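Local coordinates for protein glutathione S-transferase (Acinetobacter baumannii, PDB 4MP4) that probably conjugates glutathione to electrophilic substrates, working as a dimeric glutathione S-transferase, at residues I77-E82 with A89-D94; I95-R100 with F158-W163; K139-L144 with Q175-N180. All coordinates share one frame; numbering follows the deposited sequence.

Contact 1 of 3, residues I77-E82 with A89-D94; sequences ILEYLE and AIYPKD
The Tyr91 ring meets helix 74-84 mainly along its edge. Glu82 lies there, with CG in the ring plane and 3.8 Å from Tyr91 CD2. Its OE1 also stays near that plane, 3.7 Å from Tyr91 CD2. The carboxylate plane itself is steeply inclined to the ring, at 69°. Glu79 approaches the ring obliquely, with its OE2 3.9 Å from Tyr91 CE2. At the far end of the ring, Tyr91 OH sits 3.7 Å from Leu78 CD1. That hydroxyl is hydrogen-bonded to Gln105 on helix 95-110, which helps fix where the ring lies.

Glu82 also holds the backbone of the loop. Ile90 N donates to Glu82 OE1 at 3.0 Å, with an N-H...O angle of 151°. The N-H comes in on the syn side of the carboxylate, tilted out of its plane. Glu82 OE2 forms a salt bridge with Lys31, so the carboxylate joins the loop to a second partner. This pairing probably keeps Glu82 ionised. Ile90 CG1 lies over one face of the Glu82 carboxylate, 3.4 Å from OE2. It stands between the backbone N and the carbonyl carbon of Ile90 (chi1 61°). From there CD1 reaches Leu78 CD2 at 3.6 Å, and the two side chains cross at about a right angle.

Glu79 OE2 has its own salt bridge, to Arg102. Ile90 is also tied by backbone hydrogen bonds to Ile165. The segment 89-94 is thus held against the last helix of the thioredoxin-like domain just before helix 95-110 begins. This is the interdomain linker of the glutathione S-transferase fold, docked on the helix that precedes it.

Contact 2 of 3, residues I95-R100 with F158-W163; sequences IQARAR and FLFGSW
Ala97 and Phe160 mark the closest approach of the two backbones, with their CA atoms 6.7 Å apart. Residues 95-100 form the first turns of helix 95-110, and residues 158-163 form a loop that leads into helix 165-178. Both belong to the all-helical C-terminal domain of the glutathione S-transferase fold. The loop reverses sharply at Gly161, where phi is 101° and psi is -84°. With the weak bond from Ser162 N to Phe160 O, 3.4 Å long, this makes a classic gamma turn. The CB of Phe160, the residue before the turn's centre, points toward the helix. Leu159 N is held by Asp167 of helix 165-178.

Phe160 is the sole residue of the loop segment that touches the helix segment. Its ring is sandwiched rather loosely. Ala97 O stands 4.1 Å from Phe160 CE1, over one face and toward the rim. Leu159 CB lies over the opposite face. Ala97 CB adds a distant apolar contact, 4.4 Å from Phe160 CD1. Pro92, in the loop before the helix, packs on both Phe160 and Ala97 and so fills in beside them.

Arg100 takes the edge of the ring with its aliphatic part. The closest pair is Arg100 CG and Phe160 CE1, 3.6 Å apart, with CG near the ring plane. The guanidinium does not stack on the ring. After CG, which stands anti to the backbone N (chi1 180°), the chain bends twice and leads its end away. The charged group turns to the dimer interface. There Arg100 NH2 is hydrogen-bonded to Ala70 O of the second subunit.

Contact 3 of 3, residues K139-L144 with Q175-N180; sequences KAAEKL and QRLIQN
Leu144 and Leu177 reach toward each other and meet tip to tip. Leu144 lies on helix 135-151 and Leu177 on helix 165-178, two helices of the C-terminal helical domain of the glutathione S-transferase fold. One methyl does the work: Leu177 CD1 is 4.0 Å from Leu144 CD2. The same methyl is 4.0 Å from Ala141 CB. Ala141 and Leu144 lie about one helical turn apart, so Leu177 CD1 touches both at once.

The side chains start out differently. Leu144 CG stands anti to its backbone nitrogen (chi1 174°), which carries CD2 outward to the other helix. Leu177 CG stands anti to the carbonyl carbon (chi1 -74°) and extends to meet it. Ala141 contributes just its short CB, and its CA is 8.0 Å from that of Leu177.

The contact is apolar and buried, but small. Leu144 extends the packing along helix 165-178, where it touches Leu170, Met173 and Leu174. Leu177 also packs on Asp182 in the loop after its helix.

Arg176, beside Leu177, hydrogen-bonds through NE to the carbonyl O of Arg119, tying the helix to a further part of the domain. Away from the contact, Gln179 NE2 donates to Gln175 OE1 at 2.8 Å, and the acceptor lies in the amide plane of Gln179.

Overall arrangement
Contacts 1 and 2 are neighbours, with centres 11 Å apart. They touch through Pro92. Contact 1 holds the loop that leads into helix 95-110, and contact 2 holds the first turns of that helix. Both reach the second subunit. Contact 3 is on the opposite side of the chain's centre from contact 1, about 26 Å away between centres, and meets no other chain. Contacts 1 and 3 are buried, whereas contact 2 is at the surface. Chemistry follows place. Contact 1 mixes a charged hydrogen bond with packing where the two domains join. Contact 2 sets an aromatic ring on a helix. Contact 3 is purely aliphatic, inside the helical domain.

Contact 1 of 3, residues I77-E82 with A89-D94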
loop_
_atom_site.group_PDB
_atom_site.type_symbol
_atom_site.label_atom_id
_atom_site.label_comp_id
_atom_site.label_asym_id
_atom_site.label_seq_id
_atom_site.Cartn_x
_atom_site.Cartn_y
_atom_site.Cartn_z
ATOM N N ILE A 77 6.425 6.979 3.685
ATOM C CA ILE A 77 7.408 7.558 4.591
ATOM C C ILE A 77 8.753 6.851 4.464
ATOM O O ILE A 77 9.793 7.510 4.353
ATOM C CB ILE A 77 6.917 7.558 6.062
ATOM C CG1 ILE A 77 5.805 8.600 6.248
ATOM C CG2 ILE A 77 8.061 7.864 7.016
ATOM C CD1 ILE A 77 5.037 8.466 7.541
ATOM N N LEU A 78 8.729 5.518 4.442
ATOM C CA LEU A 78 9.958 4.737 4.294
ATOM C C LEU A 78 10.695 5.061 2.989
ATOM O O LEU A 78 11.902 5.347 2.994
ATOM C CB LEU A 78 9.675 3.227 4.397
ATOM C CG LEU A 78 9.313 2.720 5.791
ATOM C CD1 LEU A 78 8.652 1.359 5.740
ATOM C CD2 LEU A 78 10.557 2.683 6.660
ATOM N N GLU A 79 9.953 5.028 1.884
ATOM C CA GLU A 79 10.492 5.338 0.567
ATOM C C GLU A 79 11.184 6.707 0.581
ATOM O O GLU A 79 12.268 6.898 0.011
ATOM C CB GLU A 79 9.364 5.302 -0.467
ATOM C CG GLU A 79 9.700 4.542 -1.735
ATOM C CD GLU A 79 9.606 3.041 -1.569
ATOM O OE1 GLU A 79 8.499 2.501 -1.755
ATOM O OE2 GLU A 79 10.634 2.396 -1.272
ATOM N N TYR A 80 10.558 7.646 1.277
ATOM C CA TYR A 80 11.062 9.004 1.399
ATOM C C TYR A 80 12.370 9.047 2.188
ATOM O O TYR A 80 13.279 9.817 1.876
ATOM C CB TYR A 80 9.982 9.851 2.066
ATOM C CG TYR A 80 10.398 11.222 2.440
ATOM C CD1 TYR A 80 10.703 12.157 1.466
ATOM C CD2 TYR A 80 10.475 11.599 3.763
ATOM C CE1 TYR A 80 11.087 13.426 1.798
ATOM C CE2 TYR A 80 10.861 12.877 4.109
ATOM C CZ TYR A 80 11.166 13.785 3.123
ATOM O OH TYR A 80 11.550 15.063 3.458
ATOM N N LEU A 81 12.465 8.196 3.200
ATOM C CA LEU A 81 13.663 8.092 4.013
ATOM C C LEU A 81 14.824 7.464 3.235
ATOM O O LEU A 81 15.979 7.876 3.394
ATOM C CB LEU A 81 13.369 7.290 5.291
ATOM C CG LEU A 81 12.519 7.979 6.376
ATOM C CD1 LEU A 81 12.442 7.130 7.657
ATOM C CD2 LEU A 81 13.045 9.373 6.687
ATOM N N GLU A 82 14.518 6.467 2.402
ATOM C CA GLU A 82 15.540 5.839 1.575
ATOM C C GLU A 82 16.116 6.838 0.566
ATOM O O GLU A 82 17.327 6.876 0.336
ATOM C CB GLU A 82 14.964 4.638 0.820
ATOM C CG GLU A 82 14.656 3.425 1.667
ATOM C CD GLU A 82 15.898 2.735 2.201
ATOM O OE1 GLU A 82 16.418 1.821 1.519
ATOM O OE2 GLU A 82 16.340 3.102 3.312
ATOM N N ALA A 89 20.492 1.667 3.262
ATOM C CA ALA A 89 19.280 1.080 2.736
ATOM C C ALA A 89 18.671 0.115 3.750
ATOM O O ALA A 89 19.385 -0.605 4.450
ATOM C CB ALA A 89 19.567 0.377 1.413
ATOM N N ILE A 90 17.345 0.122 3.836
ATOM C CA ILE A 90 16.632 -0.834 4.678
ATOM C C ILE A 90 15.748 -1.720 3.802
ATOM O O ILE A 90 14.822 -2.348 4.284
ATOM C CB ILE A 90 15.810 -0.141 5.783
ATOM C CG1 ILE A 90 14.762 0.784 5.182
ATOM C CG2 ILE A 90 16.725 0.656 6.722
ATOM C CD1 ILE A 90 14.004 1.570 6.220
ATOM N N TYR A 91 16.065 -1.731 2.506
ATOM C CA TYR A 91 15.551 -2.682 1.526
ATOM C C TYR A 91 16.761 -3.343 0.866
ATOM O O TYR A 91 17.843 -2.773 0.863
ATOM C CB TYR A 91 14.707 -1.970 0.460
ATOM C CG TYR A 91 13.400 -1.453 0.986
ATOM C CD1 TYR A 91 12.328 -2.314 1.209
ATOM C CD2 TYR A 91 13.237 -0.115 1.293
ATOM C CE1 TYR A 91 11.130 -1.850 1.708
ATOM C CE2 TYR A 91 12.032 0.358 1.793
ATOM C CZ TYR A 91 10.984 -0.519 1.993
ATOM O OH TYR A 91 9.797 -0.058 2.491
ATOM N N PRO A 92 16.580 -4.546 0.298
ATOM C CA PRO A 92 17.715 -5.253 -0.307
ATOM C C PRO A 92 18.327 -4.420 -1.439
ATOM O O PRO A 92 17.637 -3.552 -1.991
ATOM C CB PRO A 92 17.069 -6.525 -0.872
ATOM C CG PRO A 92 15.780 -6.674 -0.106
ATOM C CD PRO A 92 15.314 -5.289 0.143
ATOM N N LYS A 93 19.597 -4.657 -1.775
ATOM C CA LYS A 93 20.228 -3.847 -2.817
ATOM C C LYS A 93 19.949 -4.358 -4.240
ATOM O O LYS A 93 19.816 -3.565 -5.155
ATOM C CB LYS A 93 21.726 -3.598 -2.563
ATOM C CG LYS A 93 22.609 -4.817 -2.677
ATOM C CD LYS A 93 24.065 -4.486 -2.380
ATOM C CE LYS A 93 24.857 -5.751 -2.043
ATOM N NZ LYS A 93 24.282 -6.484 -0.868
ATOM N N ASP A 94 19.851 -5.668 -4.427
ATOM C CA ASP A 94 19.458 -6.192 -5.732
ATOM C C ASP A 94 18.073 -5.657 -6.123
ATOM O O ASP A 94 17.135 -5.678 -5.319
ATOM C CB ASP A 94 19.462 -7.727 -5.719
ATOM C CG ASP A 94 18.827 -8.331 -6.966
ATOM O OD1 ASP A 94 18.738 -7.641 -8.001
ATOM O OD2 ASP A 94 18.417 -9.510 -6.916
#

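Contact 2 of 3, residues I95-R100 with F158-W163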
loop_
_atom_site.group_PDB
_atom_site.type_symbol
_atom_site.label_atom_id
_atom_site.label_comp_id
_atom_site.label_asym_id
_atom_site.label_seq_id
_atom_site.Cartn_x
_atom_site.Cartn_y
_atom_site.Cartn_z
ATOM N N ILE A 95 17.946 -5.202 -7.369
ATOM C CA ILE A 95 16.709 -4.590 -7.837
ATOM C C ILE A 95 15.505 -5.536 -7.774
ATOM O O ILE A 95 14.382 -5.099 -7.502
ATOM C CB ILE A 95 16.842 -4.027 -9.262
ATOM C CG1 ILE A 95 15.605 -3.194 -9.611
ATOM C CG2 ILE A 95 17.093 -5.145 -10.264
ATOM C CD1 ILE A 95 15.578 -2.684 -11.037
ATOM N N GLN A 96 15.731 -6.828 -7.993
ATOM C CA GLN A 96 14.605 -7.759 -7.962
ATOM C C GLN A 96 14.187 -8.148 -6.545
ATOM O O GLN A 96 13.000 -8.290 -6.261
ATOM C CB GLN A 96 14.835 -8.962 -8.876
ATOM C CG GLN A 96 14.538 -8.587 -10.313
ATOM C CD GLN A 96 14.994 -9.601 -11.340
ATOM O OE1 GLN A 96 14.947 -10.816 -11.117
ATOM N NE2 GLN A 96 15.434 -9.099 -12.489
ATOM N N ALA A 97 15.165 -8.284 -5.658
ATOM C CA ALA A 97 14.884 -8.536 -4.256
ATOM C C ALA A 97 14.151 -7.341 -3.638
ATOM O O ALA A 97 13.215 -7.526 -2.866
ATOM C CB ALA A 97 16.177 -8.854 -3.494
ATOM N N ARG A 98 14.562 -6.122 -3.999
ATOM C CA ARG A 98 13.875 -4.909 -3.539
ATOM C C ARG A 98 12.416 -4.844 -3.997
ATOM O O ARG A 98 11.525 -4.450 -3.233
ATOM C CB ARG A 98 14.606 -3.650 -3.994
ATOM C CG ARG A 98 13.893 -2.341 -3.626
ATOM C CD ARG A 98 14.548 -1.177 -4.342
ATOM N NE ARG A 98 15.979 -1.398 -4.297
ATOM C CZ ARG A 98 16.788 -1.420 -5.344
ATOM N NH1 ARG A 98 16.334 -1.173 -6.565
ATOM N NH2 ARG A 98 18.068 -1.664 -5.141
ATOM N N ALA A 99 12.181 -5.228 -5.242
ATOM C CA ALA A 99 10.828 -5.292 -5.773
ATOM C C ALA A 99 10.035 -6.332 -4.986
ATOM O O ALA A 99 8.913 -6.060 -4.536
ATOM C CB ALA A 99 10.841 -5.609 -7.261
ATOM N N ARG A 100 10.634 -7.505 -4.785
ATOM C CA ARG A 100 9.990 -8.556 -3.995
ATOM C C ARG A 100 9.703 -8.035 -2.576
ATOM O O ARG A 100 8.605 -8.232 -2.038
ATOM C CB ARG A 100 10.829 -9.848 -3.978
ATOM C CG ARG A 100 10.232 -11.011 -3.159
ATOM C CD ARG A 100 9.083 -11.783 -3.876
ATOM N NE ARG A 100 9.551 -12.564 -5.019
ATOM C CZ ARG A 100 9.200 -12.343 -6.286
ATOM N NH1 ARG A 100 9.688 -13.110 -7.264
ATOM N NH2 ARG A 100 8.361 -11.358 -6.583
ATOM N N PHE A 158 17.118 -14.172 7.565
ATOM C CA PHE A 158 16.315 -13.036 7.105
ATOM C C PHE A 158 15.688 -13.349 5.747
ATOM O O PHE A 158 16.086 -14.302 5.097
ATOM C CB PHE A 158 17.181 -11.789 6.996
ATOM C CG PHE A 158 17.842 -11.406 8.282
ATOM C CD1 PHE A 158 17.138 -10.712 9.259
ATOM C CD2 PHE A 158 19.161 -11.751 8.528
ATOM C CE1 PHE A 158 17.739 -10.352 10.450
ATOM C CE2 PHE A 158 19.768 -11.395 9.716
ATOM C CZ PHE A 158 19.055 -10.695 10.679
ATOM N N LEU A 159 14.711 -12.547 5.325
ATOM C CA LEU A 159 13.965 -12.811 4.092
ATOM C C LEU A 159 14.808 -12.702 2.828
ATOM O O LEU A 159 14.647 -13.489 1.898
ATOM C CB LEU A 159 12.791 -11.837 3.977
ATOM C CG LEU A 159 11.535 -12.135 4.792
ATOM C CD1 LEU A 159 10.601 -10.922 4.748
ATOM C CD2 LEU A 159 10.857 -13.400 4.258
ATOM N N PHE A 160 15.704 -11.722 2.799
ATOM C CA PHE A 160 16.404 -11.351 1.578
ATOM C C PHE A 160 17.925 -11.328 1.748
ATOM O O PHE A 160 18.619 -10.519 1.127
ATOM C CB PHE A 160 15.891 -9.992 1.082
ATOM C CG PHE A 160 14.413 -9.971 0.833
ATOM C CD1 PHE A 160 13.861 -10.732 -0.191
ATOM C CD2 PHE A 160 13.568 -9.226 1.641
ATOM C CE1 PHE A 160 12.489 -10.742 -0.414
ATOM C CE2 PHE A 160 12.206 -9.226 1.419
ATOM C CZ PHE A 160 11.661 -9.987 0.388
ATOM N N GLY A 161 18.435 -12.229 2.579
ATOM C CA GLY A 161 19.864 -12.310 2.844
ATOM C C GLY A 161 20.184 -11.642 4.162
ATOM O O GLY A 161 20.264 -12.287 5.213
ATOM N N SER A 162 20.341 -10.329 4.109
ATOM C CA SER A 162 20.513 -9.548 5.320
ATOM C C SER A 162 19.203 -8.889 5.720
ATOM O O SER A 162 18.238 -8.867 4.966
ATOM C CB SER A 162 21.614 -8.498 5.133
ATOM O OG SER A 162 21.365 -7.682 4.008
ATOM N N TRP A 163 19.179 -8.354 6.925
ATOM C CA TRP A 163 17.992 -7.731 7.458
ATOM C C TRP A 163 17.412 -6.635 6.547
ATOM O O TRP A 163 18.145 -5.848 5.961
ATOM C CB TRP A 163 18.309 -7.156 8.834
ATOM C CG TRP A 163 17.097 -6.604 9.481
ATOM C CD1 TRP A 163 16.205 -7.283 10.268
ATOM C CD2 TRP A 163 16.608 -5.266 9.384
ATOM N NE1 TRP A 163 15.203 -6.444 10.673
ATOM C CE2 TRP A 163 15.417 -5.197 10.140
ATOM C CE3 TRP A 163 17.054 -4.116 8.723
ATOM C CZ2 TRP A 163 14.668 -4.031 10.267
ATOM C CZ3 TRP A 163 16.309 -2.947 8.848
ATOM C CH2 TRP A 163 15.130 -2.918 9.616
#

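Contact 3 of 3, residues K139-L144 with Q175-N180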
loop_
_atom_site.group_PDB
_atom_site.type_symbol
_atom_site.label_atom_id
_atom_site.label_comp_id
_atom_site.label_asym_id
_atom_site.label_seq_id
_atom_site.Cartn_x
_atom_site.Cartn_y
_atom_site.Cartn_z
ATOM N N LYS A 139 -7.926 -18.758 6.733
ATOM C CA LYS A 139 -7.454 -18.757 5.362
ATOM C C LYS A 139 -6.316 -17.740 5.166
ATOM O O LYS A 139 -5.363 -18.003 4.418
ATOM C CB LYS A 139 -8.631 -18.488 4.417
ATOM C CG LYS A 139 -8.550 -19.206 3.097
ATOM C CD LYS A 139 -9.871 -19.911 2.767
ATOM C CE LYS A 139 -11.032 -18.923 2.619
ATOM N NZ LYS A 139 -12.337 -19.624 2.396
ATOM N N ALA A 140 -6.412 -16.591 5.836
ATOM C CA ALA A 140 -5.349 -15.585 5.760
ATOM C C ALA A 140 -4.094 -16.102 6.465
ATOM O O ALA A 140 -2.986 -15.943 5.961
ATOM C CB ALA A 140 -5.798 -14.270 6.362
ATOM N N ALA A 141 -4.282 -16.739 7.620
ATOM C CA ALA A 141 -3.163 -17.252 8.402
ATOM C C ALA A 141 -2.377 -18.280 7.609
ATOM O O ALA A 141 -1.151 -18.242 7.595
ATOM C CB ALA A 141 -3.636 -17.844 9.725
ATOM N N GLU A 142 -3.085 -19.180 6.934
ATOM C CA GLU A 142 -2.443 -20.204 6.109
ATOM C C GLU A 142 -1.703 -19.607 4.917
ATOM O O GLU A 142 -0.615 -20.067 4.540
ATOM C CB GLU A 142 -3.473 -21.233 5.622
ATOM C CG GLU A 142 -3.773 -22.311 6.641
ATOM C CD GLU A 142 -2.543 -23.149 6.980
ATOM O OE1 GLU A 142 -1.618 -23.245 6.131
ATOM O OE2 GLU A 142 -2.500 -23.707 8.097
ATOM N N LYS A 143 -2.312 -18.585 4.322
ATOM C CA LYS A 143 -1.710 -17.883 3.210
ATOM C C LYS A 143 -0.427 -17.185 3.663
ATOM O O LYS A 143 0.568 -17.181 2.951
ATOM C CB LYS A 143 -2.712 -16.900 2.629
ATOM C CG LYS A 143 -2.360 -16.412 1.261
ATOM C CD LYS A 143 -3.517 -15.610 0.711
ATOM C CE LYS A 143 -3.069 -14.669 -0.398
ATOM N NZ LYS A 143 -3.941 -13.465 -0.427
ATOM N N LEU A 144 -0.461 -16.618 4.864
ATOM C CA LEU A 144 0.706 -16.029 5.492
ATOM C C LEU A 144 1.794 -17.075 5.719
ATOM O O LEU A 144 2.964 -16.836 5.417
ATOM C CB LEU A 144 0.321 -15.371 6.837
ATOM C CG LEU A 144 1.467 -14.829 7.704
ATOM C CD1 LEU A 144 2.189 -13.676 6.990
ATOM C CD2 LEU A 144 1.003 -14.386 9.091
ATOM N N GLN A 175 3.454 -12.398 14.869
ATOM C CA GLN A 175 3.282 -12.225 16.297
ATOM C C GLN A 175 1.814 -12.080 16.676
ATOM O O GLN A 175 1.423 -12.437 17.788
ATOM C CB GLN A 175 4.098 -11.031 16.805
ATOM C CG GLN A 175 5.585 -11.355 17.096
ATOM C CD GLN A 175 5.782 -12.199 18.360
ATOM O OE1 GLN A 175 5.137 -13.229 18.544
ATOM N NE2 GLN A 175 6.670 -11.754 19.233
ATOM N N ARG A 176 1.008 -11.576 15.748
ATOM C CA ARG A 176 -0.433 -11.465 15.954
ATOM C C ARG A 176 -1.001 -12.841 16.244
ATOM O O ARG A 176 -1.951 -12.994 17.004
ATOM C CB ARG A 176 -1.132 -10.869 14.712
ATOM C CG ARG A 176 -0.608 -9.519 14.305
ATOM C CD ARG A 176 -1.186 -9.027 12.970
ATOM N NE ARG A 176 -2.296 -8.141 13.261
ATOM C CZ ARG A 176 -2.332 -6.853 12.971
ATOM N NH1 ARG A 176 -1.339 -6.292 12.314
ATOM N NH2 ARG A 176 -3.390 -6.143 13.317
ATOM N N LEU A 177 -0.392 -13.852 15.646
ATOM C CA LEU A 177 -0.845 -15.219 15.812
ATOM C C LEU A 177 -0.157 -15.882 17.001
ATOM O O LEU A 177 -0.796 -16.517 17.846
ATOM C CB LEU A 177 -0.541 -15.993 14.538
ATOM C CG LEU A 177 -1.451 -15.687 13.356
ATOM C CD1 LEU A 177 -0.867 -16.279 12.082
ATOM C CD2 LEU A 177 -2.846 -16.254 13.634
ATOM N N ILE A 178 1.157 -15.729 17.058
ATOM C CA ILE A 178 1.960 -16.369 18.087
ATOM C C ILE A 178 1.548 -15.919 19.490
ATOM O O ILE A 178 1.269 -16.744 20.364
ATOM C CB ILE A 178 3.452 -16.090 17.853
ATOM C CG1 ILE A 178 3.895 -16.741 16.531
ATOM C CG2 ILE A 178 4.272 -16.602 19.017
ATOM C CD1 ILE A 178 5.149 -16.164 15.939
ATOM N N GLN A 179 1.470 -14.611 19.684
ATOM C CA GLN A 179 1.214 -14.059 21.004
ATOM C C GLN A 179 -0.206 -14.321 21.468
ATOM O O GLN A 179 -0.493 -14.237 22.665
ATOM C CB GLN A 179 1.520 -12.560 21.023
ATOM C CG GLN A 179 2.969 -12.275 20.731
ATOM C CD GLN A 179 3.848 -12.989 21.735
ATOM O OE1 GLN A 179 3.493 -13.065 22.898
ATOM N NE2 GLN A 179 4.966 -13.549 21.287
ATOM N N ASN A 180 -1.085 -14.647 20.519
ATOM C CA ASN A 180 -2.476 -14.924 20.839
ATOM C C ASN A 180 -2.734 -16.395 21.138
ATOM O O ASN A 180 -3.789 -16.753 21.647
ATOM C CB ASN A 180 -3.397 -14.416 19.733
ATOM C CG ASN A 180 -4.861 -14.341 20.171
ATOM O OD1 ASN A 180 -5.306 -13.345 20.754
ATOM N ND2 ASN A 180 -5.609 -15.389 19.887
#